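Local coordinates for methyl-accepting chemotaxis protein, putative (Geobacter sulfurreducens, PDB 3OOV), which probably takes part in chemotaxis signalling, this fragment being a GAF domain of the kind that often senses small molecules or mediates signalling contacts, at residues A[118-123]-A[128-133]; A[19-24]-A[37-42]. All coordinates share one frame; numbering follows the deposited sequence.

Contact 1. Residues A[118-123]-A[128-133]; sequences CPIVVK and GVFAVD
Cys118 O accepts the backbone N-H of Phe130, N to O 2.8 Å, and the CA of Val129 leans in on the same oxygen at 3.3 Å as a CA-H...O contact. Cys118 N returns a bond of 2.9 Å to Phe130 O, so that Cys118 and Phe130 form an antiparallel hydrogen-bonded pair gripped from both ends. Pro119, which has no N-H to give, falls opposite Val129 in the non-hydrogen-bonded pair, where the CA atoms close to 4.4 Å. One residue on, Ile120 N meets Gly128 O in a straight N-H...O bond (174°).

Cys118, Ile120 and Phe130 share one face of the sheet. With CG1 anti to its carbonyl carbon (chi1 -62°), Ile120 sends that branch toward the phenyl group: CG1 lies in the ring plane at its edge, 3.5 Å from Phe130 CD1, and CD1 of Ile120 is equally close to Phe130 CE1. Cutting this isoleucine back to an alanine removes CG1 and CD1 and would probably leave the ring edge without this neighbour and open a gap above Gly128. Ile39 of the adjoining strand touches Ile120 and Phe130, and Ile149 of helix 143-167 touches Cys118. Strands 115-122 and 125-133, to which the two segments belong, are the arms of an antiparallel beta hairpin within the central sheet of the GAF fold.

Contact 2. Residues A[19-24]-A[37-42]; sequences EVLRLC and VNILMA
Leu21 and Met41, the latter a selenomethionine, reach toward each other tip to tip: Leu21 CD1 presses on Met41 CG at 3.5 Å, tighter than usual for two carbons, and has the selenium atom SE of Met41 at 3.8 Å. CG of Met41 stands anti to the carbonyl carbon (chi1 -64°), and the bend at chi2 (-70°) keeps SE near the leucine methyl. A second apolar contact pairs the other leucine branch with the neighbouring inward residue of the strand, the two side chains crossing at a slant with Leu21 CD2 4.0 Å from Ile39 CG2. The delta carbon of Ile39 goes further along the helix, where Ile39 CD1 comes within 4.3 Å of Cys24 CB, one turn on from Leu21.

Contact with the helix backbone is made by the same methyl, Ile39 CD1 resting 3.2 Å from Leu21 O. No hydrogen bond crosses between the segments; the helix 19-24 runs nearly antiparallel to the strand 37-42, their axes 9.0 Å apart at closest approach. Ala156 and Ile160 of helix 143-167 extend the apolar surroundings, touching Leu21 and Met41 respectively. Built from hydrocarbon groups and one selenium, with a single carbonyl oxygen against a methyl, the contact probably depends on burial and shape to seat helix 17-31 against the sheet.

Overall arrangement
Both contacts are buried, and they meet in the same antiparallel sheet, where strands 36-42 and 125-133 are neighbours. Contact 1 works within the sheet, joining two strands adjacent in sequence through backbone hydrogen bonds, with side-chain packing added on one face. Contact 2 works across the layer, laying helix 17-31 on that sheet, between these segments by apolar packing without a hydrogen bond. The two are stitched together by probable backbone bonds from Ala131 N to Asn38 O and from Val129 N to Leu40 O, each 2.8 Å long. Ile39 is one side-chain link: its CD1 lies 3.7 Å from Phe130 CE2, making the phenyl ring of contact 1 part of the helix-facing core of contact 2.

Contact 1. Residues A[118-123]-A[128-133]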
loop_
_atom_site.group_PDB
_atom_site.type_symbol
_atom_site.label_atom_id
_atom_site.label_comp_id
_atom_site.label_asym_id
_atom_site.label_seq_id
_atom_site.Cartn_x
_atom_site.Cartn_y
_atom_site.Cartn_z
ATOM N N CYS A 118 2.889 -7.238 4.621
ATOM C CA CYS A 118 3.536 -6.017 5.045
ATOM C C CYS A 118 5.067 -6.273 5.017
ATOM O O CYS A 118 5.514 -7.273 5.535
ATOM C CB CYS A 118 3.046 -5.632 6.425
ATOM S SG CYS A 118 4.003 -4.266 7.098
ATOM N N PRO A 119 5.837 -5.425 4.335
ATOM C CA PRO A 119 7.278 -5.706 4.162
ATOM C C PRO A 119 7.991 -5.372 5.465
ATOM O O PRO A 119 7.519 -4.513 6.203
ATOM C CB PRO A 119 7.705 -4.714 3.067
ATOM C CG PRO A 119 6.740 -3.444 3.320
ATOM C CD PRO A 119 5.426 -4.114 3.764
ATOM N N ILE A 120 9.073 -6.076 5.775
ATOM C CA ILE A 120 9.944 -5.672 6.881
ATOM C C ILE A 120 11.101 -4.941 6.195
ATOM O O ILE A 120 11.764 -5.498 5.339
ATOM C CB ILE A 120 10.463 -6.909 7.643
ATOM C CG1 ILE A 120 9.246 -7.687 8.256
ATOM C CG2 ILE A 120 11.538 -6.447 8.723
ATOM C CD1 ILE A 120 9.546 -9.160 8.577
ATOM N N VAL A 121 11.319 -3.680 6.523
ATOM C CA VAL A 121 12.196 -2.875 5.683
ATOM C C VAL A 121 13.308 -2.389 6.553
ATOM O O VAL A 121 13.083 -1.818 7.641
ATOM C CB VAL A 121 11.455 -1.661 4.996
ATOM C CG1 VAL A 121 12.456 -0.768 4.210
ATOM C CG2 VAL A 121 10.327 -2.150 4.039
ATOM N N VAL A 122 14.530 -2.648 6.093
ATOM C CA VAL A 122 15.732 -2.114 6.754
ATOM C C VAL A 122 16.489 -1.225 5.751
ATOM O O VAL A 122 16.781 -1.643 4.637
ATOM C CB VAL A 122 16.568 -3.269 7.373
ATOM C CG1 VAL A 122 18.065 -2.890 7.483
ATOM C CG2 VAL A 122 15.980 -3.657 8.724
ATOM N N LYS A 123 16.685 0.036 6.127
ATOM C CA LYS A 123 17.398 1.030 5.317
ATOM C C LYS A 123 16.987 1.052 3.839
ATOM O O LYS A 123 17.832 0.960 2.932
ATOM C CB LYS A 123 18.936 0.896 5.478
ATOM C CG LYS A 123 19.522 1.831 6.594
ATOM C CD LYS A 123 19.795 1.154 7.965
ATOM C CE LYS A 123 21.297 0.733 8.118
ATOM N NZ LYS A 123 21.625 -0.182 9.320
ATOM N N GLY A 128 12.206 -9.098 4.537
ATOM C CA GLY A 128 11.266 -10.201 4.769
ATOM C C GLY A 128 9.851 -9.619 4.787
ATOM O O GLY A 128 9.711 -8.469 4.452
ATOM N N VAL A 129 8.844 -10.386 5.228
ATOM C CA VAL A 129 7.437 -9.995 5.247
ATOM C C VAL A 129 6.681 -10.528 6.473
ATOM O O VAL A 129 6.962 -11.645 6.996
ATOM C CB VAL A 129 6.637 -10.408 3.901
ATOM C CG1 VAL A 129 7.254 -9.808 2.628
ATOM C CG2 VAL A 129 6.557 -11.913 3.713
ATOM N N PHE A 130 5.695 -9.742 6.923
ATOM C CA PHE A 130 4.592 -10.274 7.739
ATOM C C PHE A 130 3.444 -10.572 6.809
ATOM O O PHE A 130 3.078 -9.733 6.008
ATOM C CB PHE A 130 4.114 -9.224 8.717
ATOM C CG PHE A 130 4.936 -9.106 9.920
ATOM C CD1 PHE A 130 6.272 -8.703 9.840
ATOM C CD2 PHE A 130 4.374 -9.362 11.175
ATOM C CE1 PHE A 130 7.063 -8.553 11.001
ATOM C CE2 PHE A 130 5.138 -9.226 12.349
ATOM C CZ PHE A 130 6.493 -8.807 12.280
ATOM N N ALA A 131 2.874 -11.773 6.881
ATOM C CA ALA A 131 1.628 -12.078 6.153
ATOM C C ALA A 131 0.613 -12.401 7.267
ATOM O O ALA A 131 0.823 -13.333 8.044
ATOM C CB ALA A 131 1.851 -13.318 5.236
ATOM N N VAL A 132 -0.496 -11.665 7.325
ATOM C CA VAL A 132 -1.426 -11.736 8.444
ATOM C C VAL A 132 -2.866 -11.931 7.900
ATOM O O VAL A 132 -3.228 -11.364 6.842
ATOM C CB VAL A 132 -1.374 -10.505 9.381
ATOM C CG1 VAL A 132 -2.380 -10.646 10.599
ATOM C CG2 VAL A 132 0.026 -10.286 9.975
ATOM N N ASP A 133 -3.646 -12.790 8.579
ATOM C CA ASP A 133 -5.045 -12.990 8.219
ATOM C C ASP A 133 -5.923 -13.377 9.409
ATOM O O ASP A 133 -5.422 -13.877 10.427
ATOM C CB ASP A 133 -5.225 -13.962 7.045
ATOM C CG ASP A 133 -5.053 -15.402 7.458
ATOM O OD1 ASP A 133 -6.026 -15.923 8.071
ATOM O OD2 ASP A 133 -3.947 -16.016 7.228
#

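Contact 2. Residues A[19-24]-A[37-42]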
loop_
_atom_site.group_PDB
_atom_site.type_symbol
_atom_site.label_atom_id
_atom_site.label_comp_id
_atom_site.label_asym_id
_atom_site.label_seq_id
_atom_site.Cartn_x
_atom_site.Cartn_y
_atom_site.Cartn_z
ATOM N N GLU A 19 14.091 -15.462 17.209
ATOM C CA GLU A 19 13.351 -15.354 18.457
ATOM C C GLU A 19 12.532 -14.050 18.508
ATOM O O GLU A 19 11.399 -14.034 18.981
ATOM C CB GLU A 19 14.322 -15.458 19.632
ATOM C CG GLU A 19 13.733 -15.464 21.006
ATOM C CD GLU A 19 14.832 -15.666 22.063
ATOM O OE1 GLU A 19 14.831 -16.767 22.675
ATOM O OE2 GLU A 19 15.708 -14.761 22.231
ATOM N N VAL A 20 13.113 -12.965 18.012
ATOM C CA VAL A 20 12.450 -11.690 18.009
ATOM C C VAL A 20 11.234 -11.748 17.069
ATOM O O VAL A 20 10.215 -11.117 17.329
ATOM C CB VAL A 20 13.379 -10.618 17.507
ATOM C CG1 VAL A 20 12.620 -9.352 17.036
ATOM C CG2 VAL A 20 14.436 -10.267 18.603
ATOM N N LEU A 21 11.379 -12.478 15.972
ATOM C CA LEU A 21 10.320 -12.647 15.002
ATOM C C LEU A 21 9.217 -13.513 15.644
ATOM O O LEU A 21 8.057 -13.123 15.608
ATOM C CB LEU A 21 10.877 -13.281 13.732
ATOM C CG LEU A 21 11.843 -12.294 13.050
ATOM C CD1 LEU A 21 12.450 -12.917 11.811
ATOM C CD2 LEU A 21 11.177 -10.944 12.663
ATOM N N ARG A 22 9.604 -14.603 16.304
ATOM C CA ARG A 22 8.617 -15.414 16.974
ATOM C C ARG A 22 7.789 -14.616 18.013
ATOM O O ARG A 22 6.550 -14.677 18.015
ATOM C CB ARG A 22 9.212 -16.723 17.518
ATOM C CG ARG A 22 9.559 -17.739 16.420
ATOM C CD ARG A 22 9.952 -19.121 16.988
ATOM N NE ARG A 22 10.997 -18.994 18.004
ATOM C CZ ARG A 22 12.316 -19.137 17.800
ATOM N NH1 ARG A 22 12.819 -19.458 16.605
ATOM N NH2 ARG A 22 13.147 -18.959 18.820
ATOM N N LEU A 23 8.461 -13.793 18.797
ATOM C CA LEU A 23 7.818 -12.933 19.801
ATOM C C LEU A 23 6.951 -11.852 19.204
ATOM O O LEU A 23 5.877 -11.515 19.765
ATOM C CB LEU A 23 8.865 -12.232 20.650
ATOM C CG LEU A 23 9.628 -13.024 21.703
ATOM C CD1 LEU A 23 10.951 -12.255 22.071
ATOM C CD2 LEU A 23 8.720 -13.268 22.992
ATOM N N CYS A 24 7.394 -11.272 18.083
ATOM C CA CYS A 24 6.495 -10.408 17.340
ATOM C C CYS A 24 5.193 -11.122 16.927
ATOM O O CYS A 24 4.110 -10.511 16.959
ATOM C CB CYS A 24 7.158 -9.874 16.071
ATOM S SG CYS A 24 8.287 -8.532 16.389
ATOM N N VAL A 37 -0.416 -15.328 11.857
ATOM C CA VAL A 37 0.670 -14.379 11.734
ATOM C C VAL A 37 1.856 -15.174 11.247
ATOM O O VAL A 37 2.363 -16.081 11.950
ATOM C CB VAL A 37 1.010 -13.630 13.028
ATOM C CG1 VAL A 37 2.221 -12.661 12.810
ATOM C CG2 VAL A 37 -0.239 -12.828 13.503
ATOM N N ASN A 38 2.220 -14.857 10.018
ATOM C CA ASN A 38 3.279 -15.566 9.309
ATOM C C ASN A 38 4.436 -14.587 9.064
ATOM O O ASN A 38 4.224 -13.407 8.667
ATOM C CB ASN A 38 2.775 -16.234 8.021
ATOM C CG ASN A 38 1.645 -17.235 8.297
ATOM O OD1 ASN A 38 1.829 -18.231 9.039
ATOM N ND2 ASN A 38 0.436 -16.948 7.747
ATOM N N ILE A 39 5.640 -15.022 9.395
ATOM C CA ILE A 39 6.809 -14.165 9.144
ATOM C C ILE A 39 7.881 -14.929 8.364
ATOM O O ILE A 39 8.309 -15.999 8.780
ATOM C CB ILE A 39 7.407 -13.587 10.437
ATOM C CG1 ILE A 39 6.341 -12.892 11.251
ATOM C CG2 ILE A 39 8.632 -12.601 10.116
ATOM C CD1 ILE A 39 6.858 -12.470 12.690
ATOM N N LEU A 40 8.270 -14.381 7.216
ATOM C CA LEU A 40 9.221 -15.006 6.300
ATOM C C LEU A 40 10.357 -14.034 6.071
ATOM O O LEU A 40 10.101 -12.816 5.926
ATOM C CB LEU A 40 8.567 -15.345 4.978
ATOM C CG LEU A 40 7.338 -16.301 5.167
ATOM C CD1 LEU A 40 6.043 -15.489 5.149
ATOM C CD2 LEU A 40 7.240 -17.423 4.120
HETATM N N MSE A 41 11.591 -14.558 6.074
HETATM C CA MSE A 41 12.834 -13.757 5.940
HETATM C C MSE A 41 13.606 -14.151 4.679
HETATM O O MSE A 41 13.747 -15.360 4.376
HETATM C CB MSE A 41 13.693 -13.949 7.190
HETATM C CG MSE A 41 12.958 -13.392 8.428
HETATM SE SE MSE A 41 12.858 -11.375 8.396
HETATM C CE MSE A 41 14.731 -11.092 8.523
ATOM N N ALA A 42 13.998 -13.156 3.883
ATOM C CA ALA A 42 14.792 -13.444 2.663
ATOM C C ALA A 42 16.140 -14.076 3.017
ATOM O O ALA A 42 16.754 -13.730 4.073
ATOM C CB ALA A 42 15.048 -12.145 1.911
#